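Periplasmic cell division protein (SufI) (Aquifex aeolicus, PDB 6SYY) is a multicopper oxidase (McoA) that binds four copper ions and probably couples the one-electron oxidation of its substrates to the reduction of dioxygen. Local coordinates at residues S153-F157 with R251-G255; A296-I301 with K478-I482; Q394-L400 with I440-N446; F460-S466 with E487-V493. The contacts are given in a common frame with arbitrary orientation. Residue numbers count along the deposited sequence, not the author numbering.

Contact 1: residues S153-F157 with R251-G255; sequences SGTYF and RILNG
Strands 154-157 and 251-254 belong to different sheets and run nearly parallel. Their axes come within 8.3 Å at 24°, so side chains, not backbone hydrogen bonds, join them. The backbones are extended. Gly154, at phi 161° and psi -166°, adopts angles a side chain would not fit. CA atoms pair Thr155 with Arg251 at 6.6 Å and Phe157 with Leu253 at 8.0 Å. Arg251 (m, t, t) points toward Thr155. Its NH1 donates to Thr155 OG1 at 3.0 Å, with Thr155 in rotamer m, and its NE makes a salt bridge with Asp200. Ile252 points away. Leu253 (t, t) points toward Phe157, whose chi1 is t. Leu253 CD2 lies over the ring, 3.9 Å from the centroid, in a CH-pi contact. Leu253 CD1 is 3.8 Å from Phe157 CD1. Asn254 points away and accepts from Ser256 N. Gly255 CA is 4.4 Å from Phe157 CZ. This is face-to-face packing between the first two cupredoxin-type domains. The Phe157 ring also meets the ring of copper ligand His159, and the Phe157 side chain comes within about 4 Å of a copper ion. Strand 154-160 lies between strands 176-181 and 117-120, and strand 247-254 between 200-208 and 300-306.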
loop_
_atom_site.group_PDB
_atom_site.type_symbol
_atom_site.label_atom_id
_atom_site.label_comp_id
_atom_site.label_asym_id
_atom_site.label_seq_id
_atom_site.Cartn_x
_atom_site.Cartn_y
_atom_site.Cartn_z
ATOM N N SER A 153 -5.645 -13.606 -2.691
ATOM C CA SER A 153 -4.192 -13.571 -2.771
ATOM C C SER A 153 -3.736 -12.273 -3.416
ATOM O O SER A 153 -4.397 -11.742 -4.311
ATOM C CB SER A 153 -3.669 -14.758 -3.577
ATOM O OG SER A 153 -4.107 -14.691 -4.926
ATOM N N GLY A 154 -2.612 -11.756 -2.948
ATOM C CA GLY A 154 -2.095 -10.511 -3.472
ATOM C C GLY A 154 -1.099 -9.899 -2.507
ATOM O O GLY A 154 -0.628 -10.547 -1.574
ATOM N N THR A 155 -0.799 -8.628 -2.759
ATOM C CA THR A 155 0.200 -7.885 -2.004
ATOM C C THR A 155 -0.493 -6.919 -1.050
ATOM O O THR A 155 -1.205 -6.006 -1.486
ATOM C CB THR A 155 1.132 -7.121 -2.941
ATOM O OG1 THR A 155 1.760 -8.041 -3.842
ATOM C CG2 THR A 155 2.193 -6.382 -2.142
ATOM N N TYR A 156 -0.273 -7.113 0.241
ATOM C CA TYR A 156 -0.858 -6.275 1.272
ATOM C C TYR A 156 0.272 -5.585 2.038
ATOM O O TYR A 156 1.443 -5.678 1.672
ATOM C CB TYR A 156 -1.796 -7.108 2.153
ATOM C CG TYR A 156 -2.961 -7.678 1.357
ATOM C CD1 TYR A 156 -4.197 -7.045 1.345
ATOM C CD2 TYR A 156 -2.809 -8.832 0.589
ATOM C CE1 TYR A 156 -5.257 -7.553 0.607
ATOM C CE2 TYR A 156 -3.862 -9.347 -0.154
ATOM C CZ TYR A 156 -5.084 -8.703 -0.140
ATOM O OH TYR A 156 -6.134 -9.213 -0.873
ATOM N N PHE A 157 -0.089 -4.887 3.106
ATOM C CA PHE A 157 0.724 -3.786 3.609
ATOM C C PHE A 157 0.436 -3.642 5.097
ATOM O O PHE A 157 -0.724 -3.487 5.483
ATOM C CB PHE A 157 0.361 -2.510 2.825
ATOM C CG PHE A 157 1.214 -1.301 3.125
ATOM C CD1 PHE A 157 2.438 -1.410 3.763
ATOM C CD2 PHE A 157 0.769 -0.036 2.750
ATOM C CE1 PHE A 157 3.204 -0.277 4.024
ATOM C CE2 PHE A 157 1.524 1.097 3.008
ATOM C CZ PHE A 157 2.745 0.976 3.647
ATOM N N ARG A 251 6.164 -6.971 -7.099
ATOM C CA ARG A 251 5.084 -6.466 -6.257
ATOM C C ARG A 251 5.471 -5.062 -5.824
ATOM O O ARG A 251 6.212 -4.879 -4.854
ATOM C CB ARG A 251 4.854 -7.375 -5.059
ATOM C CG ARG A 251 4.430 -8.769 -5.449
ATOM C CD ARG A 251 4.415 -9.679 -4.251
ATOM N NE ARG A 251 4.162 -11.061 -4.642
ATOM C CZ ARG A 251 2.981 -11.661 -4.548
ATOM N NH1 ARG A 251 1.931 -11.001 -4.068
ATOM N NH2 ARG A 251 2.854 -12.921 -4.930
ATOM N N ILE A 252 4.980 -4.069 -6.555
ATOM C CA ILE A 252 5.347 -2.684 -6.286
ATOM C C ILE A 252 4.438 -2.145 -5.191
ATOM O O ILE A 252 3.210 -2.162 -5.321
ATOM C CB ILE A 252 5.258 -1.829 -7.555
ATOM C CG1 ILE A 252 6.193 -2.388 -8.631
ATOM C CG2 ILE A 252 5.594 -0.382 -7.228
ATOM C CD1 ILE A 252 5.983 -1.783 -9.990
ATOM N N LEU A 253 5.040 -1.682 -4.103
ATOM C CA LEU A 253 4.313 -1.091 -2.989
ATOM C C LEU A 253 4.863 0.308 -2.770
ATOM O O LEU A 253 6.053 0.470 -2.478
ATOM C CB LEU A 253 4.456 -1.942 -1.722
ATOM C CG LEU A 253 3.634 -1.545 -0.493
ATOM C CD1 LEU A 253 3.367 -2.772 0.360
ATOM C CD2 LEU A 253 4.331 -0.480 0.338
ATOM N N ASN A 254 4.006 1.312 -2.926
ATOM C CA ASN A 254 4.398 2.690 -2.650
ATOM C C ASN A 254 4.295 2.903 -1.149
ATOM O O ASN A 254 3.200 3.065 -0.605
ATOM C CB ASN A 254 3.522 3.674 -3.413
ATOM C CG ASN A 254 4.000 5.105 -3.273
ATOM O OD1 ASN A 254 4.751 5.436 -2.353
ATOM N ND2 ASN A 254 3.563 5.965 -4.185
ATOM N N GLY A 255 5.443 2.895 -0.475
ATOM C CA GLY A 255 5.494 3.119 0.954
ATOM C C GLY A 255 5.955 4.520 1.287
ATOM O O GLY A 255 6.472 4.769 2.378
#

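Contact 2: residues A296-I301 with K478-I482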
loop_
_atom_site.group_PDB
_atom_site.type_symbol
_atom_site.label_atom_id
_atom_site.label_comp_id
_atom_site.label_asym_id
_atom_site.label_seq_id
_atom_site.Cartn_x
_atom_site.Cartn_y
_atom_site.Cartn_z
ATOM N N ALA A 296 0.172 5.480 -6.252
ATOM C CA ALA A 296 0.138 6.430 -5.159
ATOM C C ALA A 296 0.460 5.737 -3.844
ATOM O O ALA A 296 0.449 4.504 -3.759
ATOM C CB ALA A 296 -1.244 7.089 -5.079
ATOM N N PRO A 297 0.783 6.497 -2.800
ATOM C CA PRO A 297 0.950 5.893 -1.473
ATOM C C PRO A 297 -0.269 5.075 -1.075
ATOM O O PRO A 297 -1.409 5.523 -1.201
ATOM C CB PRO A 297 1.133 7.109 -0.561
ATOM C CG PRO A 297 1.733 8.138 -1.438
ATOM C CD PRO A 297 1.183 7.915 -2.814
ATOM N N GLY A 298 -0.022 3.860 -0.588
ATOM C CA GLY A 298 -1.081 2.942 -0.239
ATOM C C GLY A 298 -1.511 2.013 -1.356
ATOM O O GLY A 298 -2.126 0.977 -1.081
ATOM N N GLU A 299 -1.214 2.352 -2.605
ATOM C CA GLU A 299 -1.486 1.445 -3.708
ATOM C C GLU A 299 -0.418 0.359 -3.781
ATOM O O GLU A 299 0.726 0.545 -3.351
ATOM C CB GLU A 299 -1.545 2.201 -5.035
ATOM C CG GLU A 299 -2.808 3.029 -5.237
ATOM C CD GLU A 299 -2.939 3.552 -6.660
ATOM O OE1 GLU A 299 -1.980 4.178 -7.161
ATOM O OE2 GLU A 299 -3.998 3.325 -7.284
ATOM N N ARG A 300 -0.813 -0.792 -4.320
ATOM C CA ARG A 300 0.112 -1.869 -4.642
ATOM C C ARG A 300 -0.237 -2.385 -6.028
ATOM O O ARG A 300 -1.397 -2.712 -6.295
ATOM C CB ARG A 300 0.053 -3.006 -3.609
ATOM C CG ARG A 300 0.628 -2.658 -2.235
ATOM C CD ARG A 300 -0.463 -2.237 -1.276
ATOM N NE ARG A 300 -1.427 -3.314 -1.067
ATOM C CZ ARG A 300 -2.615 -3.150 -0.494
ATOM N NH1 ARG A 300 -2.990 -1.946 -0.080
ATOM N NH2 ARG A 300 -3.432 -4.188 -0.344
ATOM N N ILE A 301 0.758 -2.439 -6.909
ATOM C CA ILE A 301 0.579 -2.906 -8.280
ATOM C C ILE A 301 1.500 -4.102 -8.487
ATOM O O ILE A 301 2.720 -3.988 -8.320
ATOM C CB ILE A 301 0.880 -1.798 -9.305
ATOM C CG1 ILE A 301 0.168 -0.499 -8.924
ATOM C CG2 ILE A 301 0.467 -2.235 -10.708
ATOM C CD1 ILE A 301 -1.348 -0.595 -8.939
ATOM N N LYS A 478 -9.868 -2.766 -5.540
ATOM C CA LYS A 478 -8.965 -1.747 -5.031
ATOM C C LYS A 478 -9.298 -1.435 -3.578
ATOM O O LYS A 478 -10.397 -1.727 -3.102
ATOM C CB LYS A 478 -9.069 -0.471 -5.875
ATOM C CG LYS A 478 -8.772 -0.677 -7.350
ATOM C CD LYS A 478 -7.277 -0.692 -7.610
ATOM C CE LYS A 478 -6.680 0.683 -7.378
ATOM N NZ LYS A 478 -5.194 0.647 -7.414
ATOM N N ASP A 479 -8.331 -0.841 -2.863
ATOM C CA ASP A 479 -8.632 -0.196 -1.589
ATOM C C ASP A 479 -8.082 1.222 -1.482
ATOM O O ASP A 479 -8.338 1.888 -0.473
ATOM C CB ASP A 479 -8.147 -1.043 -0.393
ATOM C CG ASP A 479 -6.641 -1.217 -0.344
ATOM O OD1 ASP A 479 -5.894 -0.218 -0.437
ATOM O OD2 ASP A 479 -6.201 -2.371 -0.165
ATOM N N THR A 480 -7.358 1.708 -2.493
ATOM C CA THR A 480 -6.856 3.081 -2.531
ATOM C C THR A 480 -6.987 3.606 -3.954
ATOM O O THR A 480 -6.379 3.048 -4.873
ATOM C CB THR A 480 -5.393 3.147 -2.075
ATOM O OG1 THR A 480 -5.250 2.528 -0.788
ATOM C CG2 THR A 480 -4.925 4.592 -2.001
ATOM N N VAL A 481 -7.757 4.678 -4.150
ATOM C CA VAL A 481 -7.998 5.228 -5.482
ATOM C C VAL A 481 -7.434 6.643 -5.555
ATOM O O VAL A 481 -7.660 7.459 -4.655
ATOM C CB VAL A 481 -9.493 5.206 -5.861
ATOM C CG1 VAL A 481 -10.333 5.984 -4.858
ATOM C CG2 VAL A 481 -9.692 5.745 -7.284
ATOM N N ILE A 482 -6.689 6.921 -6.625
ATOM C CA ILE A 482 -6.159 8.258 -6.861
ATOM C C ILE A 482 -7.294 9.176 -7.280
ATOM O O ILE A 482 -8.075 8.848 -8.183
ATOM C CB ILE A 482 -5.066 8.223 -7.942
ATOM C CG1 ILE A 482 -3.871 7.384 -7.491
ATOM C CG2 ILE A 482 -4.633 9.635 -8.314
ATOM C CD1 ILE A 482 -2.805 7.241 -8.552
HETATM O O HOH W 1 -5.991 4.875 -8.477
#
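A type II turn, Ala296 to Glu299, meets the start of strand 480-483. At its third position, Gly298 has a phi of 91°, and a CB there would lie 3.4 Å from Thr480 OG1. Glu299 (m, t) bends back at chi3, -52°. Its OE1 accepts from Ala296 N at 2.7 Å. Its OE2 forms a salt bridge with Lys478 NZ at 2.9 Å, and a water lies 2.8 Å from both Glu299 OE2 and Ile482 N, bridging them. Lys478 reaches it through three m angles; its NZ also pairs with Glu280. Arg300 is curled (chi2 97°, chi3 p). Its NH1 donates to Gly298 O at 3.2 Å and forms a salt bridge with Asp479 OD2, also at 3.2 Å, while its NE binds Thr155 O. Asp479 OD1 accepts from Thr480 OG1 at 2.8 Å and bonds His120 NE2; Asp479 O bonds His454 ND1. Ala296 CB packs on Ile482 CG1 at 3.6 Å. Buried charges are thus paired across two domains, beside histidines of the copper cluster.

Contact 3: residues Q394-L400 with I440-N446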
loop_
_atom_site.group_PDB
_atom_site.type_symbol
_atom_site.label_atom_id
_atom_site.label_comp_id
_atom_site.label_asym_id
_atom_site.label_seq_id
_atom_site.Cartn_x
_atom_site.Cartn_y
_atom_site.Cartn_z
ATOM N N GLN A 394 -27.136 2.715 -2.786
ATOM C CA GLN A 394 -27.098 4.034 -2.175
ATOM C C GLN A 394 -25.846 4.775 -2.627
ATOM O O GLN A 394 -24.777 4.181 -2.790
ATOM C CB GLN A 394 -27.121 3.933 -0.650
ATOM C CG GLN A 394 -28.358 3.264 -0.085
ATOM C CD GLN A 394 -28.357 3.248 1.427
ATOM O OE1 GLN A 394 -27.689 4.063 2.065
ATOM N NE2 GLN A 394 -29.102 2.317 2.012
ATOM N N VAL A 395 -25.985 6.079 -2.831
ATOM C CA VAL A 395 -24.865 6.939 -3.186
ATOM C C VAL A 395 -24.436 7.709 -1.947
ATOM O O VAL A 395 -25.274 8.246 -1.210
ATOM C CB VAL A 395 -25.230 7.899 -4.330
ATOM C CG1 VAL A 395 -24.037 8.788 -4.672
ATOM C CG2 VAL A 395 -25.688 7.115 -5.545
ATOM N N GLN A 396 -23.132 7.755 -1.711
ATOM C CA GLN A 396 -22.543 8.526 -0.624
ATOM C C GLN A 396 -21.521 9.461 -1.254
ATOM O O GLN A 396 -20.484 9.005 -1.749
ATOM C CB GLN A 396 -21.899 7.602 0.411
ATOM C CG GLN A 396 -21.920 8.138 1.825
ATOM C CD GLN A 396 -23.326 8.352 2.339
ATOM O OE1 GLN A 396 -24.035 7.398 2.663
ATOM N NE2 GLN A 396 -23.741 9.612 2.416
ATOM N N ARG A 397 -21.816 10.759 -1.265
ATOM C CA ARG A 397 -20.915 11.735 -1.868
ATOM C C ARG A 397 -19.926 12.234 -0.824
ATOM O O ARG A 397 -20.323 12.778 0.213
ATOM C CB ARG A 397 -21.677 12.910 -2.475
ATOM C CG ARG A 397 -20.747 13.989 -3.007
ATOM C CD ARG A 397 -21.496 14.982 -3.852
ATOM N NE ARG A 397 -22.618 15.564 -3.127
ATOM C CZ ARG A 397 -23.604 16.234 -3.709
ATOM N NH1 ARG A 397 -23.602 16.395 -5.024
ATOM N NH2 ARG A 397 -24.592 16.737 -2.979
ATOM N N ILE A 398 -18.643 12.055 -1.114
ATOM C CA ILE A 398 -17.550 12.416 -0.222
ATOM C C ILE A 398 -16.802 13.567 -0.878
ATOM O O ILE A 398 -16.061 13.367 -1.848
ATOM C CB ILE A 398 -16.619 11.223 0.040
ATOM C CG1 ILE A 398 -17.400 10.069 0.667
ATOM C CG2 ILE A 398 -15.454 11.635 0.921
ATOM C CD1 ILE A 398 -18.115 10.442 1.938
ATOM N N THR A 399 -16.993 14.775 -0.366
ATOM C CA THR A 399 -16.380 15.963 -0.943
ATOM C C THR A 399 -15.094 16.287 -0.196
ATOM O O THR A 399 -15.107 16.477 1.027
ATOM C CB THR A 399 -17.332 17.152 -0.901
ATOM O OG1 THR A 399 -18.496 16.852 -1.680
ATOM C CG2 THR A 399 -16.645 18.380 -1.465
ATOM N N LEU A 400 -13.991 16.348 -0.936
ATOM C CA LEU A 400 -12.694 16.726 -0.390
ATOM C C LEU A 400 -12.533 18.232 -0.552
ATOM O O LEU A 400 -12.355 18.728 -1.669
ATOM C CB LEU A 400 -11.563 15.982 -1.096
ATOM C CG LEU A 400 -11.757 14.497 -1.395
ATOM C CD1 LEU A 400 -10.508 13.919 -2.049
ATOM C CD2 LEU A 400 -12.117 13.731 -0.135
ATOM N N ILE A 440 -22.347 3.268 -3.686
ATOM C CA ILE A 440 -21.487 3.991 -4.611
ATOM C C ILE A 440 -20.938 5.198 -3.870
ATOM O O ILE A 440 -21.697 6.080 -3.454
ATOM C CB ILE A 440 -22.242 4.418 -5.878
ATOM C CG1 ILE A 440 -22.713 3.190 -6.660
ATOM C CG2 ILE A 440 -21.360 5.309 -6.745
ATOM C CD1 ILE A 440 -23.483 3.532 -7.921
ATOM N N ILE A 441 -19.627 5.235 -3.681
ATOM C CA ILE A 441 -18.972 6.380 -3.071
ATOM C C ILE A 441 -18.471 7.287 -4.182
ATOM O O ILE A 441 -17.876 6.820 -5.161
ATOM C CB ILE A 441 -17.832 5.944 -2.138
ATOM C CG1 ILE A 441 -18.402 5.201 -0.930
ATOM C CG2 ILE A 441 -17.026 7.147 -1.681
ATOM C CD1 ILE A 441 -17.366 4.878 0.126
ATOM N N GLU A 442 -18.722 8.580 -4.034
ATOM C CA GLU A 442 -18.433 9.579 -5.055
ATOM C C GLU A 442 -17.478 10.596 -4.444
ATOM O O GLU A 442 -17.909 11.527 -3.755
ATOM C CB GLU A 442 -19.723 10.235 -5.540
ATOM C CG GLU A 442 -19.535 11.248 -6.642
ATOM C CD GLU A 442 -20.856 11.768 -7.151
ATOM O OE1 GLU A 442 -21.900 11.301 -6.645
ATOM O OE2 GLU A 442 -20.847 12.635 -8.050
ATOM N N TYR A 443 -16.186 10.407 -4.680
ATOM C CA TYR A 443 -15.195 11.374 -4.238
ATOM C C TYR A 443 -15.217 12.581 -5.164
ATOM O O TYR A 443 -15.132 12.435 -6.387
ATOM C CB TYR A 443 -13.803 10.751 -4.222
ATOM C CG TYR A 443 -13.601 9.695 -3.160
ATOM C CD1 TYR A 443 -13.695 10.015 -1.814
ATOM C CD2 TYR A 443 -13.290 8.387 -3.503
ATOM C CE1 TYR A 443 -13.500 9.054 -0.835
ATOM C CE2 TYR A 443 -13.092 7.421 -2.535
ATOM C CZ TYR A 443 -13.199 7.762 -1.200
ATOM O OH TYR A 443 -13.004 6.807 -0.229
ATOM N N VAL A 444 -15.342 13.770 -4.581
ATOM C CA VAL A 444 -15.327 15.024 -5.325
ATOM C C VAL A 444 -14.212 15.879 -4.742
ATOM O O VAL A 444 -14.353 16.422 -3.639
ATOM C CB VAL A 444 -16.674 15.755 -5.256
ATOM C CG1 VAL A 444 -16.634 17.006 -6.114
ATOM C CG2 VAL A 444 -17.806 14.839 -5.696
ATOM N N ASN A 445 -13.112 16.009 -5.479
ATOM C CA ASN A 445 -11.925 16.721 -5.002
ATOM C C ASN A 445 -12.002 18.173 -5.460
ATOM O O ASN A 445 -11.704 18.488 -6.612
ATOM C CB ASN A 445 -10.658 16.044 -5.510
ATOM C CG ASN A 445 -9.393 16.684 -4.968
ATOM O OD1 ASN A 445 -9.445 17.615 -4.159
ATOM N ND2 ASN A 445 -8.241 16.176 -5.402
ATOM N N ASN A 446 -12.383 19.066 -4.546
ATOM C CA ASN A 446 -12.414 20.497 -4.810
ATOM C C ASN A 446 -11.152 21.206 -4.329
ATOM O O ASN A 446 -11.180 22.422 -4.103
ATOM C CB ASN A 446 -13.648 21.130 -4.166
ATOM C CG ASN A 446 -14.941 20.683 -4.818
ATOM O OD1 ASN A 446 -15.006 20.497 -6.036
ATOM N ND2 ASN A 446 -15.979 20.507 -4.009
#
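The strands pair in parallel, at 20°, over six residues from Val395-Ile440 to Leu400-Asn445. Seven backbone hydrogen bonds link them. Ile440 N donates to Gln394 O at 2.7 Å, and Gln396 N to Ile440 O at 2.8 Å. Glu442, Val444 and Asn446 donate to Gln396, Ile398 and Leu400 O. Ile398 N and Leu400 N return bonds to Glu442 O and Val444 O. The alternate residues Ile441, Tyr443 and Asn445 turn the other way and bond the backbone of strand 488-495 and its lead-in. On the far edge of 394-400, the Asn410 side chain takes Thr399 N and serves Arg397 O. Asn445 bonds Thr447 OG1 through OD1, and Met449 O and Val483 O through ND2. Ile398 CG2 meets the edge of the Tyr443 ring at CD1, 3.6 Å away. That face, with Ile441 and Leu400, is mainly apolar and turns inward in the third cupredoxin-type domain. Most backbone groups are thus satisfied by the ladder, and Asn445 ties its end to the loop before copper ligand His451.

Contact 4: residues F460-S466 with E487-V493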
loop_
_atom_site.group_PDB
_atom_site.type_symbol
_atom_site.label_atom_id
_atom_site.label_comp_id
_atom_site.label_asym_id
_atom_site.label_seq_id
_atom_site.Cartn_x
_atom_site.Cartn_y
_atom_site.Cartn_z
ATOM N N PHE A 460 -13.024 -2.231 -3.149
ATOM C CA PHE A 460 -14.028 -1.633 -4.014
ATOM C C PHE A 460 -13.580 -1.748 -5.462
ATOM O O PHE A 460 -12.429 -2.082 -5.758
ATOM C CB PHE A 460 -14.285 -0.164 -3.652
ATOM C CG PHE A 460 -13.048 0.693 -3.667
ATOM C CD1 PHE A 460 -12.574 1.236 -4.849
ATOM C CD2 PHE A 460 -12.363 0.961 -2.492
ATOM C CE1 PHE A 460 -11.436 2.024 -4.865
ATOM C CE2 PHE A 460 -11.233 1.754 -2.501
ATOM C CZ PHE A 460 -10.763 2.281 -3.690
ATOM N N GLN A 461 -14.506 -1.452 -6.369
ATOM C CA GLN A 461 -14.235 -1.427 -7.799
ATOM C C GLN A 461 -14.477 -0.022 -8.325
ATOM O O GLN A 461 -15.526 0.574 -8.057
ATOM C CB GLN A 461 -15.107 -2.437 -8.538
ATOM C CG GLN A 461 -14.861 -3.866 -8.094
ATOM C CD GLN A 461 -15.885 -4.823 -8.648
ATOM O OE1 GLN A 461 -16.867 -4.409 -9.270
ATOM N NE2 GLN A 461 -15.665 -6.112 -8.428
ATOM N N VAL A 462 -13.496 0.510 -9.052
ATOM C CA VAL A 462 -13.590 1.866 -9.578
ATOM C C VAL A 462 -14.547 1.864 -10.759
ATOM O O VAL A 462 -14.361 1.119 -11.728
ATOM C CB VAL A 462 -12.210 2.398 -9.985
ATOM C CG1 VAL A 462 -12.346 3.771 -10.619
ATOM C CG2 VAL A 462 -11.288 2.454 -8.778
ATOM N N LEU A 463 -15.578 2.699 -10.683
ATOM C CA LEU A 463 -16.556 2.768 -11.755
ATOM C C LEU A 463 -16.156 3.765 -12.836
ATOM O O LEU A 463 -16.232 3.448 -14.027
ATOM C CB LEU A 463 -17.929 3.139 -11.192
ATOM C CG LEU A 463 -18.529 2.162 -10.188
ATOM C CD1 LEU A 463 -19.927 2.610 -9.807
ATOM C CD2 LEU A 463 -18.544 0.759 -10.759
ATOM N N GLU A 464 -15.719 4.962 -12.446
ATOM C CA GLU A 464 -15.643 6.052 -13.407
ATOM C C GLU A 464 -14.744 7.164 -12.876
ATOM O O GLU A 464 -14.723 7.436 -11.672
ATOM C CB GLU A 464 -17.052 6.585 -13.697
ATOM C CG GLU A 464 -17.150 7.677 -14.732
ATOM C CD GLU A 464 -18.577 8.151 -14.909
ATOM O OE1 GLU A 464 -19.364 8.034 -13.945
ATOM O OE2 GLU A 464 -18.917 8.627 -16.011
ATOM N N ARG A 465 -13.999 7.789 -13.787
ATOM C CA ARG A 465 -13.216 8.984 -13.503
ATOM C C ARG A 465 -13.732 10.100 -14.394
ATOM O O ARG A 465 -13.953 9.887 -15.589
ATOM C CB ARG A 465 -11.718 8.771 -13.761
ATOM C CG ARG A 465 -11.141 7.458 -13.262
ATOM C CD ARG A 465 -9.621 7.460 -13.380
ATOM N NE ARG A 465 -9.036 8.411 -12.445
ATOM C CZ ARG A 465 -8.505 8.080 -11.272
ATOM N NH1 ARG A 465 -8.454 6.811 -10.891
ATOM N NH2 ARG A 465 -8.005 9.021 -10.484
ATOM N N SER A 466 -13.931 11.285 -13.819
ATOM C CA SER A 466 -14.471 12.381 -14.611
ATOM C C SER A 466 -13.444 12.963 -15.568
ATOM O O SER A 466 -13.826 13.616 -16.543
ATOM C CB SER A 466 -14.996 13.488 -13.702
ATOM O OG SER A 466 -13.938 14.066 -12.959
ATOM N N GLU A 487 -11.028 16.466 -9.792
ATOM C CA GLU A 487 -11.560 15.247 -10.385
ATOM C C GLU A 487 -12.645 14.651 -9.499
ATOM O O GLU A 487 -12.613 14.780 -8.272
ATOM C CB GLU A 487 -10.453 14.207 -10.611
ATOM C CG GLU A 487 -10.948 12.874 -11.162
ATOM C CD GLU A 487 -9.820 11.927 -11.527
ATOM O OE1 GLU A 487 -9.872 11.336 -12.625
ATOM O OE2 GLU A 487 -8.885 11.773 -10.715
ATOM N N THR A 488 -13.617 14.007 -10.138
ATOM C CA THR A 488 -14.620 13.202 -9.458
ATOM C C THR A 488 -14.412 11.745 -9.851
ATOM O O THR A 488 -14.233 11.438 -11.034
ATOM C CB THR A 488 -16.038 13.664 -9.812
ATOM O OG1 THR A 488 -16.250 14.994 -9.316
ATOM C CG2 THR A 488 -17.078 12.730 -9.205
ATOM N N VAL A 489 -14.407 10.860 -8.858
ATOM C CA VAL A 489 -14.242 9.427 -9.063
ATOM C C VAL A 489 -15.401 8.718 -8.378
ATOM O O VAL A 489 -15.781 9.078 -7.258
ATOM C CB VAL A 489 -12.886 8.929 -8.514
ATOM C CG1 VAL A 489 -12.709 7.437 -8.759
ATOM C CG2 VAL A 489 -11.743 9.711 -9.145
ATOM N N ARG A 490 -15.975 7.725 -9.055
ATOM C CA ARG A 490 -17.062 6.920 -8.512
ATOM C C ARG A 490 -16.584 5.486 -8.315
ATOM O O ARG A 490 -16.079 4.861 -9.254
ATOM C CB ARG A 490 -18.290 6.956 -9.430
ATOM C CG ARG A 490 -19.025 8.300 -9.440
ATOM C CD ARG A 490 -20.063 8.407 -10.565
ATOM N NE ARG A 490 -21.203 7.510 -10.384
ATOM C CZ ARG A 490 -21.477 6.472 -11.172
ATOM N NH1 ARG A 490 -20.699 6.192 -12.209
ATOM N NH2 ARG A 490 -22.540 5.715 -10.926
ATOM N N ILE A 491 -16.736 4.975 -7.092
ATOM C CA ILE A 491 -16.364 3.607 -6.761
ATOM C C ILE A 491 -17.587 2.891 -6.204
ATOM O O ILE A 491 -18.548 3.514 -5.744
ATOM C CB ILE A 491 -15.193 3.537 -5.758
ATOM C CG1 ILE A 491 -15.603 4.136 -4.407
ATOM C CG2 ILE A 491 -13.965 4.251 -6.308
ATOM C CD1 ILE A 491 -14.530 4.022 -3.351
ATOM N N ALA A 492 -17.540 1.561 -6.247
ATOM C CA ALA A 492 -18.619 0.714 -5.756
ATOM C C ALA A 492 -18.090 -0.178 -4.644
ATOM O O ALA A 492 -17.058 -0.835 -4.814
ATOM C CB ALA A 492 -19.205 -0.143 -6.879
ATOM N N VAL A 493 -18.797 -0.208 -3.516
ATOM C CA VAL A 493 -18.399 -0.992 -2.350
ATOM C C VAL A 493 -19.547 -1.916 -1.972
ATOM O O VAL A 493 -20.664 -1.452 -1.711
ATOM C CB VAL A 493 -18.019 -0.102 -1.155
ATOM C CG1 VAL A 493 -17.116 -0.869 -0.191
ATOM C CG2 VAL A 493 -17.356 1.182 -1.625
#
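A classic beta bulge interrupts this antiparallel ladder. Leu463 and Glu464 both lie opposite Arg490 and donate to its carbonyl: Leu463 N to Arg490 O at 2.6 Å and Glu464 N to Arg490 O at 3.2 Å. Leu463 has a psi of -46°, which puts the extra residue into the strand and shifts the register by one. Before the bulge, Gln461 pairs with Ala492 through two hydrogen bonds, Gln461 N to Ala492 O at 3.1 Å and Ala492 N to Gln461 O at 2.9 Å. After it, Arg490 N donates to Glu464 O at 2.9 Å. The strands cross at 151°. In the third cupredoxin-type domain, strand 461-465 is an edge strand of its sheet, and strand 488-495 separates it from 437-445. The inner face carries Val462, Val489 and Ile491, which pack together, Val462 and Val489 also on Val481 of the facing sheet. Ile491 CD1 sits over the face of the Phe460 ring, 3.7 Å from the centroid, in a CH-pi contact. The outer face has the Glu464 OE1 to Arg490 NH1 salt bridge at 2.9 Å. Arg465 makes a two-pronged salt bridge with Glu487, NE to OE1 at 3.0 Å and NH2 to OE2 at 2.9 Å. Arg465 NH2 also reaches Ile482 O, and Glu487 OE2 accepts from Ala484 N. Ser466 OG accepts from Thr488 N, and Ser466 N donates to Thr488 O.

In the fold
Contacts 1 and 2 are fully buried near the centre of the chain and join different domains. Contacts 3 and 4 are partly exposed and lie within the third domain. The first pair relies on side chains: apolar and CH-pi packing with one polar bond in contact 1, salt bridges in contact 2. The second pair is built on backbone hydrogen bonds, parallel in contact 3 and antiparallel with a bulge in contact 4. Contacts 1 and 2 share a sheet through strands 247-254 and 300-306, and Arg300 NE also bonds Thr155 O. Contacts 3 and 4 share another, Ile441 N bonding Ile491 O. Segment 478-482 bridges the two pairs, with Lys478 bonded to Phe460 and Val481 packed on Tyr443.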